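Local coordinates for protein BtGH115A (Bacteroides thetaiotaomicron, PDB 5BY3) that probably hydrolyses alpha-linked 4-O-methylglucuronic acid side groups from decorated arabinogalactans, as a member of glycoside hydrolase family 115, at residues A[411-416]-A[695-700]. Sequence-based numbering, arbitrary orientation.
Sequences PSLIYQ and RLLPNH. With SO4 (sulfate ion), chain B.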
loop_
_atom_site.group_PDB
_atom_site.type_symbol
_atom_site.label_atom_id
_atom_site.label_comp_id
_atom_site.label_asym_id
_atom_site.label_seq_id
_atom_site.Cartn_x
_atom_site.Cartn_y
_atom_site.Cartn_z
ATOM N N PRO A 411 6.552 6.954 -0.197
ATOM C CA PRO A 411 5.353 7.663 0.265
ATOM C C PRO A 411 4.873 8.669 -0.735
ATOM O O PRO A 411 3.667 8.843 -0.861
ATOM C CB PRO A 411 5.853 8.400 1.517
ATOM C CG PRO A 411 6.868 7.439 2.055
ATOM C CD PRO A 411 7.607 6.959 0.828
ATOM N N SER A 412 5.828 9.314 -1.416
ATOM C CA SER A 412 5.581 10.314 -2.421
ATOM C C SER A 412 4.836 9.764 -3.635
ATOM O O SER A 412 4.112 10.509 -4.278
ATOM C CB SER A 412 6.891 10.887 -2.907
ATOM O OG SER A 412 7.451 11.663 -1.885
ATOM N N LEU A 413 5.036 8.475 -3.935
ATOM C CA LEU A 413 4.473 7.847 -5.116
ATOM C C LEU A 413 3.094 7.301 -4.735
ATOM O O LEU A 413 2.120 7.442 -5.508
ATOM C CB LEU A 413 5.417 6.788 -5.704
ATOM C CG LEU A 413 4.817 5.720 -6.653
ATOM C CD1 LEU A 413 4.433 6.321 -8.013
ATOM C CD2 LEU A 413 5.754 4.525 -6.798
ATOM N N ILE A 414 3.013 6.704 -3.548
ATOM C CA ILE A 414 1.756 6.269 -3.044
ATOM C C ILE A 414 0.863 7.512 -3.041
ATOM O O ILE A 414 -0.203 7.491 -3.679
ATOM C CB ILE A 414 1.878 5.593 -1.663
ATOM C CG1 ILE A 414 2.707 4.314 -1.777
ATOM C CG2 ILE A 414 0.503 5.296 -1.019
ATOM C CD1 ILE A 414 3.143 3.848 -0.396
ATOM N N TYR A 415 1.310 8.584 -2.368
ATOM C CA TYR A 415 0.546 9.822 -2.312
ATOM C C TYR A 415 0.039 10.263 -3.672
ATOM O O TYR A 415 -1.185 10.398 -3.839
ATOM C CB TYR A 415 1.315 10.981 -1.715
ATOM C CG TYR A 415 0.466 12.233 -1.692
ATOM C CD1 TYR A 415 -0.647 12.307 -0.871
ATOM C CD2 TYR A 415 0.742 13.332 -2.532
ATOM C CE1 TYR A 415 -1.481 13.424 -0.873
ATOM C CE2 TYR A 415 -0.071 14.488 -2.521
ATOM C CZ TYR A 415 -1.181 14.514 -1.683
ATOM O OH TYR A 415 -2.009 15.606 -1.618
ATOM N N GLN A 416 0.954 10.483 -4.633
ATOM C CA GLN A 416 0.532 11.087 -5.881
ATOM C C GLN A 416 -0.416 10.222 -6.720
ATOM O O GLN A 416 -1.289 10.759 -7.400
ATOM C CB GLN A 416 1.686 11.686 -6.686
ATOM C CG GLN A 416 2.287 10.824 -7.789
ATOM C CD GLN A 416 1.536 10.800 -9.123
ATOM O OE1 GLN A 416 0.973 11.790 -9.603
ATOM N NE2 GLN A 416 1.562 9.647 -9.740
ATOM N N ARG A 695 13.730 12.114 -18.461
ATOM C CA ARG A 695 13.364 11.097 -17.510
ATOM C C ARG A 695 12.028 11.525 -16.902
ATOM O O ARG A 695 11.858 12.676 -16.454
ATOM C CB ARG A 695 14.406 11.009 -16.405
ATOM C CG ARG A 695 15.780 10.354 -16.620
ATOM C CD ARG A 695 15.983 9.443 -17.810
ATOM N NE ARG A 695 17.414 9.167 -18.066
ATOM C CZ ARG A 695 18.234 8.440 -17.290
ATOM N NH1 ARG A 695 17.818 7.900 -16.140
ATOM N NH2 ARG A 695 19.502 8.256 -17.659
ATOM N N LEU A 696 11.068 10.604 -16.904
ATOM C CA LEU A 696 9.720 10.892 -16.454
ATOM C C LEU A 696 9.254 9.794 -15.522
ATOM O O LEU A 696 9.813 8.699 -15.497
ATOM C CB LEU A 696 8.740 11.022 -17.626
ATOM C CG LEU A 696 9.101 11.933 -18.796
ATOM C CD1 LEU A 696 9.501 11.077 -20.000
ATOM C CD2 LEU A 696 7.897 12.811 -19.096
ATOM N N LEU A 697 8.220 10.096 -14.748
ATOM C CA LEU A 697 7.593 9.087 -13.908
ATOM C C LEU A 697 6.968 8.092 -14.876
ATOM O O LEU A 697 6.234 8.531 -15.786
ATOM C CB LEU A 697 6.527 9.714 -12.998
ATOM C CG LEU A 697 5.983 8.829 -11.871
ATOM C CD1 LEU A 697 7.069 8.541 -10.849
ATOM C CD2 LEU A 697 4.728 9.445 -11.228
ATOM N N PRO A 698 7.281 6.777 -14.726
ATOM C CA PRO A 698 6.684 5.790 -15.626
ATOM C C PRO A 698 5.206 5.486 -15.267
ATOM O O PRO A 698 4.781 4.322 -15.267
ATOM C CB PRO A 698 7.556 4.566 -15.415
ATOM C CG PRO A 698 7.934 4.643 -13.949
ATOM C CD PRO A 698 7.985 6.120 -13.601
ATOM N N ASN A 699 4.399 6.520 -15.018
ATOM C CA ASN A 699 2.998 6.256 -14.730
ATOM C C ASN A 699 2.210 5.947 -16.048
ATOM O O ASN A 699 2.799 5.963 -17.167
ATOM C CB ASN A 699 2.384 7.377 -13.900
ATOM C CG ASN A 699 2.248 8.654 -14.679
ATOM O OD1 ASN A 699 1.261 8.847 -15.360
ATOM N ND2 ASN A 699 3.243 9.518 -14.606
ATOM N N HIS A 700 0.913 5.646 -15.898
ATOM C CA HIS A 700 0.060 5.214 -17.009
ATOM C C HIS A 700 -0.945 6.334 -17.355
ATOM O O HIS A 700 -1.306 7.138 -16.468
ATOM C CB HIS A 700 -0.685 3.920 -16.634
ATOM C CG HIS A 700 0.210 2.738 -16.372
ATOM N ND1 HIS A 700 0.875 2.068 -17.375
ATOM C CD2 HIS A 700 0.514 2.081 -15.224
ATOM C CE1 HIS A 700 1.570 1.070 -16.862
ATOM N NE2 HIS A 700 1.380 1.064 -15.558
HETATM S S SO4 B . 21.319 5.425 -15.383
HETATM O O1 SO4 B . 20.525 6.233 -16.345
HETATM O O2 SO4 B . 22.315 4.583 -16.101
HETATM O O3 SO4 B . 22.013 6.326 -14.431
HETATM O O4 SO4 B . 20.402 4.516 -14.662
#
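L697 meets L413 and Q416 in a small, buried van der Waals contact between two domains, joining a helix of the TIM-barrel domain of this GH115 enzyme to the C-terminal beta domain. Residues 411-416 form the first turns of helix 411-423, which follows barrel strand 388-393 and precedes strand 429-433; residues 695-700 carry strand 689-696 into a loop. No hydrogen bond crosses between the two segments, and only 110 Å² is buried, both sides summed. L697 supplies most of the C-terminal side. Its side chain leaves the backbone toward the helix and, with CG anti to the backbone N (chi1 -168°), divides its methyls between two residues one helical turn apart. CD1 faces CD1 of L413 at 4.5 Å, a loose apolar approach; the CB bond of L413 does not point at the loop, and CD1 makes the approach. The chain of Q416, folded at chi2 (81°), comes from the opposite direction, and L697 CD2 sits over the face of its amide, close above NE2. I767 of strand 766-772, touching Q416 and L697, and Y372, packing on L413 and P698, extend the packing around the contact. Beyond L697 the backbone folds into an inverse gamma turn centred on P698, closed by a weak hydrogen bond from N699 N to L697 O (2.8 Å). Well away from the interface, R695 NH2 donates to O1 of a sulfate, probably from the crystallisation liquor, at 2.6 Å, and NH1 adds a weak bond to the same oxygen. At the interface itself, the nearest approach is Q416 NE2 to L697 CD2, 3.5 Å.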